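Local structure of RNA-dependent RNA Polymerase (Bombyx mori cytoplasmic polyhedrosis virus, 6TZ0) at residues 540-545 / 713-718; 905-910 / 1004-1009; 50-55 / 164-169; 112-117 / 124-129. The protein catalyses RNA synthesis on an RNA template and probably carries out both transcription and replication of the double-stranded RNA genome of the virus. One frame throughout, in Å; residues are numbered along the deposited sequence.

In the fold
Interaction 1 lies in the central polymerase domain and is the most buried of the four. It is also the one held by backbone hydrogen bonds, between two strands near residues that bind magnesium in another structure of this protein. The other three are partly buried, lie away from the known sites, and rest mainly on side chains set against a helix. Interaction 2 joins a helix and a loop of the C-terminal part through a leucine and a tyrosine. Interactions 3 and 4 belong to the N-terminal part, with centres about 40 Å apart; interaction 4 is nested inside the loop closed by interaction 3. Interaction 3 places proline on tyrosine. Interaction 4 centres on a histidine.

Interaction 1 (540-545 / 713-718); sequences NVLLSS and AELSQN
L543 and S716 face each other as a hydrogen-bonded antiparallel pair. L543 N donates to S716 O at 2.7 Å. S716 N returns a bond to L543 O at 2.9 Å. The L543 side chain meets S716, Q717 and N718 in turn. Its CB sits 3.3 Å from S716 O and also reaches S716 OG. CG is near the carbonyl oxygens of S716 and Q717. CD1, at the tip, lies 3.7 Å from Q717 O and close to the carbonyl carbon of N718.

The two strands belong to the four-stranded antiparallel sheet of the polymerase palm. Strand 541-548 is flanked by 711-716 and by 682-687, and it leads on to D547, which binds magnesium in another structure of this protein; no ion is bound here. The next pair, S544 with L715, is non-hydrogen-bonded. L715 lies on the same face as L542, whose CD2 meets L715 CD1 at 4.0 Å; these two side chains cross obliquely. L542 CD1 is 3.4 Å from S716 O. Further on, S545 N binds E714 O at 3.2 Å. The hydroxyl of S545 turns out of this contact to V721 N, and that of S716 pairs with S719 OG. The E714 side chain lies about 5 Å from that of D547.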
loop_
_atom_site.group_PDB
_atom_site.type_symbol
_atom_site.label_atom_id
_atom_site.label_comp_id
_atom_site.label_asym_id
_atom_site.label_seq_id
_atom_site.Cartn_x
_atom_site.Cartn_y
_atom_site.Cartn_z
ATOM N N ASN A 540 -5.084 6.055 -38.318
ATOM C CA ASN A 540 -5.955 4.874 -38.243
ATOM C C ASN A 540 -5.794 4.141 -36.916
ATOM O O ASN A 540 -5.712 2.916 -36.860
ATOM C CB ASN A 540 -5.732 3.926 -39.423
ATOM C CG ASN A 540 -6.291 4.468 -40.715
ATOM O OD1 ASN A 540 -7.379 5.032 -40.743
ATOM N ND2 ASN A 540 -5.548 4.295 -41.795
ATOM N N VAL A 541 -5.770 4.905 -35.833
ATOM C CA VAL A 541 -5.519 4.368 -34.505
ATOM C C VAL A 541 -6.717 4.684 -33.613
ATOM O O VAL A 541 -7.313 5.762 -33.706
ATOM C CB VAL A 541 -4.182 4.906 -33.938
ATOM C CG1 VAL A 541 -4.184 6.418 -33.753
ATOM C CG2 VAL A 541 -3.812 4.214 -32.663
ATOM N N LEU A 542 -7.123 3.706 -32.811
ATOM C CA LEU A 542 -8.215 3.862 -31.861
ATOM C C LEU A 542 -7.660 3.734 -30.452
ATOM O O LEU A 542 -7.103 2.693 -30.092
ATOM C CB LEU A 542 -9.309 2.828 -32.090
ATOM C CG LEU A 542 -10.473 2.986 -31.117
ATOM C CD1 LEU A 542 -11.144 4.321 -31.322
ATOM C CD2 LEU A 542 -11.474 1.870 -31.260
ATOM N N LEU A 543 -7.817 4.784 -29.665
ATOM C CA LEU A 543 -7.286 4.842 -28.316
ATOM C C LEU A 543 -8.374 4.427 -27.338
ATOM O O LEU A 543 -9.552 4.727 -27.548
ATOM C CB LEU A 543 -6.794 6.255 -28.018
ATOM C CG LEU A 543 -5.717 6.716 -29.002
ATOM C CD1 LEU A 543 -5.385 8.170 -28.820
ATOM C CD2 LEU A 543 -4.459 5.884 -28.876
ATOM N N SER A 544 -7.988 3.722 -26.278
ATOM C CA SER A 544 -8.957 3.230 -25.303
ATOM C C SER A 544 -8.378 3.354 -23.902
ATOM O O SER A 544 -7.495 2.580 -23.522
ATOM C CB SER A 544 -9.353 1.785 -25.597
ATOM O OG SER A 544 -10.288 1.309 -24.648
ATOM N N SER A 545 -8.879 4.321 -23.138
ATOM C CA SER A 545 -8.561 4.441 -21.718
ATOM C C SER A 545 -9.697 3.833 -20.901
ATOM O O SER A 545 -10.427 4.517 -20.193
ATOM C CB SER A 545 -8.332 5.900 -21.341
ATOM O OG SER A 545 -7.249 6.451 -22.053
ATOM N N ALA A 713 -16.418 2.954 -20.763
ATOM C CA ALA A 713 -15.596 2.902 -21.966
ATOM C C ALA A 713 -15.424 4.307 -22.523
ATOM O O ALA A 713 -16.247 4.776 -23.310
ATOM C CB ALA A 713 -16.223 1.977 -23.004
ATOM N N GLU A 714 -14.349 4.976 -22.131
ATOM C CA GLU A 714 -13.960 6.225 -22.774
ATOM C C GLU A 714 -12.888 5.884 -23.808
ATOM O O GLU A 714 -11.722 5.647 -23.485
ATOM C CB GLU A 714 -13.549 7.293 -21.753
ATOM C CG GLU A 714 -12.500 6.936 -20.710
ATOM C CD GLU A 714 -12.248 8.065 -19.731
ATOM O OE1 GLU A 714 -12.929 9.107 -19.837
ATOM O OE2 GLU A 714 -11.365 7.913 -18.861
ATOM N N LEU A 715 -13.313 5.810 -25.060
ATOM C CA LEU A 715 -12.452 5.424 -26.162
ATOM C C LEU A 715 -12.516 6.500 -27.232
ATOM O O LEU A 715 -13.601 6.932 -27.628
ATOM C CB LEU A 715 -12.834 4.039 -26.707
ATOM C CG LEU A 715 -14.118 3.694 -27.457
ATOM C CD1 LEU A 715 -13.926 2.379 -28.152
ATOM C CD2 LEU A 715 -15.316 3.603 -26.531
ATOM N N SER A 716 -11.348 6.949 -27.673
ATOM C CA SER A 716 -11.220 8.143 -28.486
ATOM C C SER A 716 -10.310 7.876 -29.670
ATOM O O SER A 716 -9.594 6.876 -29.731
ATOM C CB SER A 716 -10.661 9.313 -27.671
ATOM O OG SER A 716 -9.340 9.050 -27.248
ATOM N N GLN A 717 -10.348 8.799 -30.617
ATOM C CA GLN A 717 -9.420 8.793 -31.732
ATOM C C GLN A 717 -8.151 9.570 -31.421
ATOM O O GLN A 717 -7.081 9.230 -31.936
ATOM C CB GLN A 717 -10.127 9.347 -32.976
ATOM C CG GLN A 717 -9.280 9.477 -34.223
ATOM C CD GLN A 717 -10.094 9.736 -35.468
ATOM O OE1 GLN A 717 -11.319 9.666 -35.444
ATOM N NE2 GLN A 717 -9.415 10.063 -36.564
ATOM N N ASN A 718 -8.216 10.563 -30.536
ATOM C CA ASN A 718 -7.070 11.448 -30.403
ATOM C C ASN A 718 -6.757 11.853 -28.965
ATOM O O ASN A 718 -6.154 12.903 -28.747
ATOM C CB ASN A 718 -7.271 12.682 -31.281
ATOM C CG ASN A 718 -8.613 13.338 -31.075
ATOM O OD1 ASN A 718 -9.362 12.984 -30.169
ATOM N ND2 ASN A 718 -8.945 14.277 -31.947
#

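Interaction 2 (905-910 / 1004-1009); sequences ALLLID and AKTRDY
Both L907 and Y1009 have CG anti to the backbone N (chi1 -175° and -167°), and the CB bond of each points toward the other segment. The contact docks helix 902-911 against the loop that follows helix 996-1004. Both belong to the C-terminal part of the polymerase, which in related reovirus enzymes forms a bracelet around the catalytic core.

The centre is a CH-pi contact. L907 CD1 lies over one face of the Y1009 ring, 3.8 Å from its centroid and displaced toward the rim. L907 CB covers the same ring farther out, 3.6 Å from Y1009 CE2. The phenol end reaches the helix backbone at L906 and L907. Y1009 OH is 3.2 Å from L906 O. Within the helix, D910 N donates to L906 O.

D910 approaches the ring from its edge. Its OD2 lies in the ring plane, 3.5 Å from Y1009 OH, with the carboxylate turned 43° from the ring. K1005 NZ is 4.2 Å from the same D910 OD2, too far for a salt bridge. The opposite charges may still attract.

The loop adds an apolar cover on L907, whose side chain crosses that of T1006 at about a right angle. T1006 CG2 meets L907 CD1 at 3.7 Å, while T1006 OG1 is hydrogen-bonded to I1002 O in the preceding helix.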
loop_
_atom_site.group_PDB
_atom_site.type_symbol
_atom_site.label_atom_id
_atom_site.label_comp_id
_atom_site.label_asym_id
_atom_site.label_seq_id
_atom_site.Cartn_x
_atom_site.Cartn_y
_atom_site.Cartn_z
ATOM N N ALA A 905 21.651 36.340 7.015
ATOM C CA ALA A 905 21.200 35.014 6.610
ATOM C C ALA A 905 22.334 33.999 6.676
ATOM O O ALA A 905 22.133 32.859 7.115
ATOM C CB ALA A 905 20.623 35.072 5.201
ATOM N N LEU A 906 23.539 34.404 6.271
ATOM C CA LEU A 906 24.672 33.489 6.325
ATOM C C LEU A 906 25.147 33.262 7.754
ATOM O O LEU A 906 25.551 32.148 8.095
ATOM C CB LEU A 906 25.799 34.010 5.441
ATOM C CG LEU A 906 25.411 33.930 3.963
ATOM C CD1 LEU A 906 26.429 34.610 3.080
ATOM C CD2 LEU A 906 25.235 32.479 3.552
ATOM N N LEU A 907 25.067 34.287 8.606
ATOM C CA LEU A 907 25.338 34.122 10.029
ATOM C C LEU A 907 24.317 33.203 10.686
ATOM O O LEU A 907 24.669 32.393 11.549
ATOM C CB LEU A 907 25.355 35.504 10.685
ATOM C CG LEU A 907 25.717 35.783 12.140
ATOM C CD1 LEU A 907 26.458 37.089 12.196
ATOM C CD2 LEU A 907 24.452 35.918 12.952
ATOM N N LEU A 908 23.055 33.298 10.267
ATOM C CA LEU A 908 22.007 32.435 10.798
ATOM C C LEU A 908 22.212 30.983 10.386
ATOM O O LEU A 908 22.076 30.077 11.215
ATOM C CB LEU A 908 20.645 32.958 10.338
ATOM C CG LEU A 908 19.338 32.276 10.728
ATOM C CD1 LEU A 908 18.295 33.332 10.971
ATOM C CD2 LEU A 908 18.871 31.391 9.589
ATOM N N ILE A 909 22.529 30.738 9.112
ATOM C CA ILE A 909 22.756 29.363 8.676
ATOM C C ILE A 909 24.091 28.831 9.201
ATOM O O ILE A 909 24.258 27.615 9.347
ATOM C CB ILE A 909 22.627 29.268 7.138
ATOM C CG1 ILE A 909 22.474 27.817 6.685
ATOM C CG2 ILE A 909 23.818 29.871 6.436
ATOM C CD1 ILE A 909 21.238 27.151 7.222
ATOM N N ASP A 910 25.024 29.716 9.560
ATOM C CA ASP A 910 26.278 29.289 10.166
ATOM C C ASP A 910 26.088 28.898 11.626
ATOM O O ASP A 910 26.653 27.898 12.082
ATOM C CB ASP A 910 27.308 30.413 10.044
ATOM C CG ASP A 910 28.729 29.952 10.305
ATOM O OD1 ASP A 910 28.958 28.742 10.514
ATOM O OD2 ASP A 910 29.630 30.818 10.311
ATOM N N ALA A 1004 30.954 35.610 19.763
ATOM C CA ALA A 1004 32.187 35.583 18.984
ATOM C C ALA A 1004 31.940 35.881 17.508
ATOM O O ALA A 1004 32.693 36.646 16.896
ATOM C CB ALA A 1004 32.876 34.230 19.150
ATOM N N LYS A 1005 30.895 35.304 16.919
ATOM C CA LYS A 1005 30.672 35.411 15.486
ATOM C C LYS A 1005 29.928 36.674 15.072
ATOM O O LYS A 1005 29.684 36.857 13.877
ATOM C CB LYS A 1005 29.899 34.184 14.984
ATOM C CG LYS A 1005 30.626 32.863 15.160
ATOM C CD LYS A 1005 31.834 32.780 14.244
ATOM C CE LYS A 1005 32.580 31.466 14.413
ATOM N NZ LYS A 1005 31.791 30.309 13.906
ATOM N N THR A 1006 29.561 37.552 16.006
ATOM C CA THR A 1006 28.767 38.727 15.666
ATOM C C THR A 1006 29.491 40.033 15.968
ATOM O O THR A 1006 28.852 41.058 16.205
ATOM C CB THR A 1006 27.418 38.705 16.384
ATOM O OG1 THR A 1006 27.626 38.607 17.798
ATOM C CG2 THR A 1006 26.564 37.542 15.903
ATOM N N ARG A 1007 30.823 40.026 15.955
ATOM C CA ARG A 1007 31.546 41.280 16.134
ATOM C C ARG A 1007 31.635 42.053 14.823
ATOM O O ARG A 1007 31.093 43.157 14.701
ATOM C CB ARG A 1007 32.938 41.011 16.706
ATOM C CG ARG A 1007 32.911 40.502 18.132
ATOM C CD ARG A 1007 34.308 40.241 18.651
ATOM N NE ARG A 1007 35.098 41.465 18.720
ATOM C CZ ARG A 1007 35.108 42.292 19.761
ATOM N NH1 ARG A 1007 35.861 43.381 19.739
ATOM N NH2 ARG A 1007 34.366 42.030 20.828
ATOM N N ASP A 1008 32.306 41.482 13.827
ATOM C CA ASP A 1008 32.340 42.036 12.480
ATOM C C ASP A 1008 31.641 41.133 11.478
ATOM O O ASP A 1008 30.737 41.585 10.765
ATOM C CB ASP A 1008 33.788 42.275 12.033
ATOM C CG ASP A 1008 34.459 43.393 12.804
ATOM O OD1 ASP A 1008 33.749 44.314 13.260
ATOM O OD2 ASP A 1008 35.697 43.355 12.952
ATOM N N TYR A 1009 32.044 39.860 11.435
ATOM C CA TYR A 1009 31.470 38.803 10.599
ATOM C C TYR A 1009 31.541 39.168 9.113
ATOM O O TYR A 1009 30.551 39.527 8.471
ATOM C CB TYR A 1009 30.040 38.441 11.013
ATOM C CG TYR A 1009 29.576 37.158 10.361
ATOM C CD1 TYR A 1009 30.056 35.933 10.800
ATOM C CD2 TYR A 1009 28.682 37.167 9.298
ATOM C CE1 TYR A 1009 29.653 34.757 10.212
ATOM C CE2 TYR A 1009 28.280 35.995 8.697
ATOM C CZ TYR A 1009 28.768 34.792 9.162
ATOM O OH TYR A 1009 28.374 33.611 8.582
#

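Interaction 3 (50-55 / 164-169); sequences ALISDY and NYPLRT
L51 and T169 bring the two backbones closest, with CA atoms 5.4 Å apart. Residues 50-52 are extended, in the loop before strand 54-58. Residues 167-169 lie in helix 166-175, and R168 N bonds to Y165 O. No hydrogen bond joins the two segments, so the contact rests on side chains packed against the helix.

T169 and P166 carry the helix side of the contact. The CG2 of T169 is anti to the carbonyl carbon and reaches the loop backbone, 3.5 Å from I52 N. The same methyl meets I52 CG1 at 3.7 Å, and the two side chains cross at about a right angle. T169 OG1 turns back to its own helix and donates to P166 O. This bond ties the polar branch to the helix, while the methyl serves the contact. L51 CD2 lies 3.9 Å from T169 CB as the two side chains slide past each other in opposite directions.

The contact joins the loop before the 54-58/64-68 hairpin to this helix, in the N-terminal part of the polymerase. I52 CD1 touches P166 CG at 3.7 Å. Y55 presents a ring face to the same proline in a CH-pi contact. P166 CG stands over the ring centre, 4.0 Å from the centroid and 3° from the ring normal. P166 CD lies above the same face, near Y55 CZ. Helix 224-237 also packs here, with I228 touching both Y55 and P166.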
loop_
_atom_site.group_PDB
_atom_site.type_symbol
_atom_site.label_atom_id
_atom_site.label_comp_id
_atom_site.label_asym_id
_atom_site.label_seq_id
_atom_site.Cartn_x
_atom_site.Cartn_y
_atom_site.Cartn_z
ATOM N N ALA A 50 -13.933 48.530 -2.674
ATOM C CA ALA A 50 -15.348 48.588 -3.007
ATOM C C ALA A 50 -15.834 47.238 -3.512
ATOM O O ALA A 50 -15.130 46.547 -4.250
ATOM C CB ALA A 50 -15.609 49.663 -4.061
ATOM N N LEU A 51 -17.050 46.874 -3.121
ATOM C CA LEU A 51 -17.631 45.592 -3.488
ATOM C C LEU A 51 -18.190 45.670 -4.902
ATOM O O LEU A 51 -19.147 46.410 -5.156
ATOM C CB LEU A 51 -18.725 45.199 -2.499
ATOM C CG LEU A 51 -18.250 44.954 -1.070
ATOM C CD1 LEU A 51 -19.427 44.703 -0.150
ATOM C CD2 LEU A 51 -17.275 43.797 -1.021
ATOM N N ILE A 52 -17.608 44.906 -5.812
ATOM C CA ILE A 52 -18.091 44.837 -7.185
ATOM C C ILE A 52 -19.080 43.690 -7.313
ATOM O O ILE A 52 -18.951 42.654 -6.652
ATOM C CB ILE A 52 -16.920 44.700 -8.177
ATOM C CG1 ILE A 52 -16.061 43.479 -7.859
ATOM C CG2 ILE A 52 -16.072 45.962 -8.178
ATOM C CD1 ILE A 52 -14.998 43.221 -8.863
ATOM N N SER A 53 -20.103 43.893 -8.138
ATOM C CA SER A 53 -21.116 42.879 -8.374
ATOM C C SER A 53 -21.064 42.359 -9.804
ATOM O O SER A 53 -20.843 41.168 -10.014
ATOM C CB SER A 53 -22.507 43.441 -8.053
ATOM O OG SER A 53 -22.857 44.473 -8.954
ATOM N N ASP A 54 -21.227 43.227 -10.795
ATOM C CA ASP A 54 -21.040 42.845 -12.183
ATOM C C ASP A 54 -19.594 43.073 -12.588
ATOM O O ASP A 54 -18.902 43.928 -12.032
ATOM C CB ASP A 54 -21.968 43.635 -13.107
ATOM C CG ASP A 54 -23.409 43.181 -13.012
ATOM O OD1 ASP A 54 -23.641 41.987 -12.738
ATOM O OD2 ASP A 54 -24.311 44.016 -13.212
ATOM N N TYR A 55 -19.139 42.300 -13.568
ATOM C CA TYR A 55 -17.747 42.375 -13.967
ATOM C C TYR A 55 -17.617 41.889 -15.400
ATOM O O TYR A 55 -18.425 41.088 -15.876
ATOM C CB TYR A 55 -16.876 41.546 -13.030
ATOM C CG TYR A 55 -15.400 41.799 -13.148
ATOM C CD1 TYR A 55 -14.823 42.909 -12.559
ATOM C CD2 TYR A 55 -14.583 40.926 -13.840
ATOM C CE1 TYR A 55 -13.470 43.145 -12.658
ATOM C CE2 TYR A 55 -13.230 41.152 -13.952
ATOM C CZ TYR A 55 -12.680 42.262 -13.359
ATOM O OH TYR A 55 -11.332 42.492 -13.458
ATOM N N ASN A 164 -8.645 46.143 -6.880
ATOM C CA ASN A 164 -10.020 45.902 -7.304
ATOM C C ASN A 164 -10.078 44.725 -8.274
ATOM O O ASN A 164 -10.158 44.909 -9.491
ATOM C CB ASN A 164 -10.647 47.168 -7.897
ATOM C CG ASN A 164 -9.752 47.861 -8.901
ATOM O OD1 ASN A 164 -8.661 47.385 -9.211
ATOM N ND2 ASN A 164 -10.214 48.991 -9.420
ATOM N N TYR A 165 -10.058 43.519 -7.718
ATOM C CA TYR A 165 -10.322 42.289 -8.451
ATOM C C TYR A 165 -11.284 41.455 -7.610
ATOM O O TYR A 165 -11.317 41.603 -6.383
ATOM C CB TYR A 165 -9.012 41.538 -8.775
ATOM C CG TYR A 165 -8.126 41.205 -7.606
ATOM C CD1 TYR A 165 -8.281 40.020 -6.903
ATOM C CD2 TYR A 165 -7.116 42.067 -7.223
ATOM C CE1 TYR A 165 -7.470 39.722 -5.843
ATOM C CE2 TYR A 165 -6.305 41.775 -6.169
ATOM C CZ TYR A 165 -6.484 40.602 -5.481
ATOM O OH TYR A 165 -5.674 40.314 -4.414
ATOM N N PRO A 166 -12.120 40.607 -8.244
ATOM C CA PRO A 166 -13.294 40.053 -7.530
ATOM C C PRO A 166 -13.006 39.135 -6.352
ATOM O O PRO A 166 -13.906 38.896 -5.530
ATOM C CB PRO A 166 -14.026 39.286 -8.635
ATOM C CG PRO A 166 -13.609 39.918 -9.874
ATOM C CD PRO A 166 -12.206 40.321 -9.689
ATOM N N LEU A 167 -11.787 38.614 -6.238
ATOM C CA LEU A 167 -11.498 37.700 -5.141
ATOM C C LEU A 167 -11.428 38.448 -3.814
ATOM O O LEU A 167 -11.711 37.873 -2.758
ATOM C CB LEU A 167 -10.208 36.930 -5.426
ATOM C CG LEU A 167 -9.878 35.751 -4.503
ATOM C CD1 LEU A 167 -10.949 34.680 -4.603
ATOM C CD2 LEU A 167 -8.522 35.161 -4.815
ATOM N N ARG A 168 -11.122 39.750 -3.854
ATOM C CA ARG A 168 -11.194 40.567 -2.646
ATOM C C ARG A 168 -12.628 40.707 -2.155
ATOM O O ARG A 168 -12.888 40.636 -0.947
ATOM C CB ARG A 168 -10.597 41.954 -2.890
ATOM C CG ARG A 168 -9.157 41.956 -3.316
ATOM C CD ARG A 168 -8.279 41.298 -2.286
ATOM N NE ARG A 168 -8.226 41.989 -1.005
ATOM C CZ ARG A 168 -7.325 42.912 -0.689
ATOM N NH1 ARG A 168 -6.397 43.261 -1.564
ATOM N NH2 ARG A 168 -7.347 43.478 0.506
ATOM N N THR A 169 -13.575 40.897 -3.075
ATOM C CA THR A 169 -14.971 41.000 -2.673
ATOM C C THR A 169 -15.513 39.664 -2.204
ATOM O O THR A 169 -16.355 39.637 -1.306
ATOM C CB THR A 169 -15.826 41.535 -3.813
ATOM O OG1 THR A 169 -15.843 40.581 -4.877
ATOM C CG2 THR A 169 -15.239 42.825 -4.319
#

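Interaction 4 (112-117 / 124-129); sequences LTNTYE and KLHAAL
N114 and H126 mark the closest approach of the backbones, with CA atoms 5.6 Å apart where an inverse gamma turn centred on N114 passes helix 121-134. The contact is a loop folded back onto the helix that follows it in the chain, within the N-terminal part of the polymerase. The turn carries a weak bond from T115 N to T113 O.

H126 carries most of the contact. Its CB bond points toward the loop, with CG anti to the carbonyl carbon (chi1 -75°). Several loop groups reach the imidazole from different directions. T113 O lies over one face, 4.1 Å above the ring plane. The opposite face is covered by L125 CD2 of the same helix. L112 CD1 comes in at the edge, in the ring plane, 3.6 Å from H126 ND1.

Y116 comes obliquely to the CD2 and NE2 atoms of the imidazole. The two rings are nearly parallel, with planes at 26°, but they are slid apart. Their centroids stand 5.3 Å apart, and overlap is slight. The nearest atoms are Y116 CE2 and H126 CD2, at 3.4 Å.

The N114 amide lies against H126 CB, with ND2 3.5 Å away. Its plane is turned 39° from the imidazole. L112 extends the contact one helical turn further, where Y81 touches both L112 and L129. There L112 CD2 packs against L129 CB at 4.1 Å.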
loop_
_atom_site.group_PDB
_atom_site.type_symbol
_atom_site.label_atom_id
_atom_site.label_comp_id
_atom_site.label_asym_id
_atom_site.label_seq_id
_atom_site.Cartn_x
_atom_site.Cartn_y
_atom_site.Cartn_z
ATOM N N LEU A 112 -25.018 22.874 16.589
ATOM C CA LEU A 112 -24.707 21.501 16.964
ATOM C C LEU A 112 -24.477 21.452 18.469
ATOM O O LEU A 112 -23.513 22.032 18.977
ATOM C CB LEU A 112 -23.489 21.003 16.193
ATOM C CG LEU A 112 -23.098 19.543 16.393
ATOM C CD1 LEU A 112 -24.219 18.635 15.952
ATOM C CD2 LEU A 112 -21.839 19.239 15.620
ATOM N N THR A 113 -25.367 20.766 19.182
ATOM C CA THR A 113 -25.395 20.773 20.638
ATOM C C THR A 113 -25.317 19.350 21.167
ATOM O O THR A 113 -26.223 18.546 20.927
ATOM C CB THR A 113 -26.672 21.438 21.162
ATOM O OG1 THR A 113 -27.813 20.716 20.684
ATOM C CG2 THR A 113 -26.764 22.893 20.713
ATOM N N ASN A 114 -24.250 19.050 21.904
ATOM C CA ASN A 114 -24.100 17.758 22.572
ATOM C C ASN A 114 -24.753 17.878 23.941
ATOM O O ASN A 114 -24.094 18.126 24.950
ATOM C CB ASN A 114 -22.631 17.368 22.683
ATOM C CG ASN A 114 -22.425 15.868 22.837
ATOM O OD1 ASN A 114 -21.297 15.386 22.761
ATOM N ND2 ASN A 114 -23.510 15.124 23.011
ATOM N N THR A 115 -26.068 17.699 23.977
ATOM C CA THR A 115 -26.832 17.786 25.212
ATOM C C THR A 115 -27.081 16.429 25.849
ATOM O O THR A 115 -27.939 16.322 26.728
ATOM C CB THR A 115 -28.175 18.473 24.960
ATOM O OG1 THR A 115 -28.948 17.686 24.047
ATOM C CG2 THR A 115 -27.961 19.858 24.371
ATOM N N TYR A 116 -26.362 15.399 25.428
ATOM C CA TYR A 116 -26.621 14.045 25.889
ATOM C C TYR A 116 -25.727 13.674 27.066
ATOM O O TYR A 116 -24.644 14.228 27.264
ATOM C CB TYR A 116 -26.420 13.053 24.750
ATOM C CG TYR A 116 -27.454 13.156 23.658
ATOM C CD1 TYR A 116 -28.693 12.552 23.798
ATOM C CD2 TYR A 116 -27.186 13.844 22.481
ATOM C CE1 TYR A 116 -29.641 12.632 22.804
ATOM C CE2 TYR A 116 -28.131 13.934 21.483
ATOM C CZ TYR A 116 -29.356 13.324 21.651
ATOM O OH TYR A 116 -30.301 13.407 20.658
ATOM N N GLU A 117 -26.219 12.729 27.859
ATOM C CA GLU A 117 -25.453 12.164 28.956
ATOM C C GLU A 117 -24.269 11.377 28.399
ATOM O O GLU A 117 -24.394 10.758 27.345
ATOM C CB GLU A 117 -26.360 11.249 29.778
ATOM C CG GLU A 117 -25.768 10.669 31.042
ATOM C CD GLU A 117 -26.754 9.787 31.769
ATOM O OE1 GLU A 117 -27.870 9.599 31.243
ATOM O OE2 GLU A 117 -26.419 9.285 32.863
ATOM N N LYS A 124 -21.579 9.817 21.919
ATOM C CA LYS A 124 -20.455 9.461 21.055
ATOM C C LYS A 124 -20.641 10.024 19.654
ATOM O O LYS A 124 -19.689 10.531 19.049
ATOM C CB LYS A 124 -20.315 7.943 20.975
ATOM C CG LYS A 124 -20.127 7.232 22.285
ATOM C CD LYS A 124 -18.771 7.465 22.877
ATOM C CE LYS A 124 -18.670 6.727 24.192
ATOM N NZ LYS A 124 -18.770 5.259 23.977
ATOM N N LEU A 125 -21.875 9.977 19.149
ATOM C CA LEU A 125 -22.175 10.475 17.811
ATOM C C LEU A 125 -21.972 11.983 17.712
ATOM O O LEU A 125 -21.356 12.467 16.757
ATOM C CB LEU A 125 -23.602 10.082 17.440
ATOM C CG LEU A 125 -24.172 10.299 16.043
ATOM C CD1 LEU A 125 -25.094 9.166 15.750
ATOM C CD2 LEU A 125 -24.968 11.574 15.982
ATOM N N HIS A 126 -22.454 12.740 18.697
ATOM C CA HIS A 126 -22.278 14.186 18.639
ATOM C C HIS A 126 -20.858 14.622 18.980
ATOM O O HIS A 126 -20.405 15.652 18.469
ATOM C CB HIS A 126 -23.305 14.867 19.534
ATOM C CG HIS A 126 -24.685 14.870 18.956
ATOM N ND1 HIS A 126 -25.111 15.823 18.058
ATOM C CD2 HIS A 126 -25.712 14.000 19.094
ATOM C CE1 HIS A 126 -26.357 15.566 17.704
ATOM N NE2 HIS A 126 -26.744 14.462 18.317
ATOM N N ALA A 127 -20.124 13.847 19.784
ATOM C CA ALA A 127 -18.702 14.132 19.961
ATOM C C ALA A 127 -17.927 13.893 18.673
ATOM O O ALA A 127 -17.015 14.659 18.333
ATOM C CB ALA A 127 -18.130 13.281 21.090
ATOM N N ALA A 128 -18.306 12.862 17.916
ATOM C CA ALA A 128 -17.654 12.614 16.639
ATOM C C ALA A 128 -18.031 13.654 15.594
ATOM O O ALA A 128 -17.200 14.007 14.755
ATOM C CB ALA A 128 -17.994 11.218 16.139
ATOM N N LEU A 129 -19.262 14.166 15.625
ATOM C CA LEU A 129 -19.618 15.224 14.685
ATOM C C LEU A 129 -18.955 16.548 15.048
ATOM O O LEU A 129 -18.629 17.341 14.155
ATOM C CB LEU A 129 -21.132 15.370 14.608
ATOM C CG LEU A 129 -21.780 14.152 13.951
ATOM C CD1 LEU A 129 -23.272 14.231 14.027
ATOM C CD2 LEU A 129 -21.336 14.011 12.513
#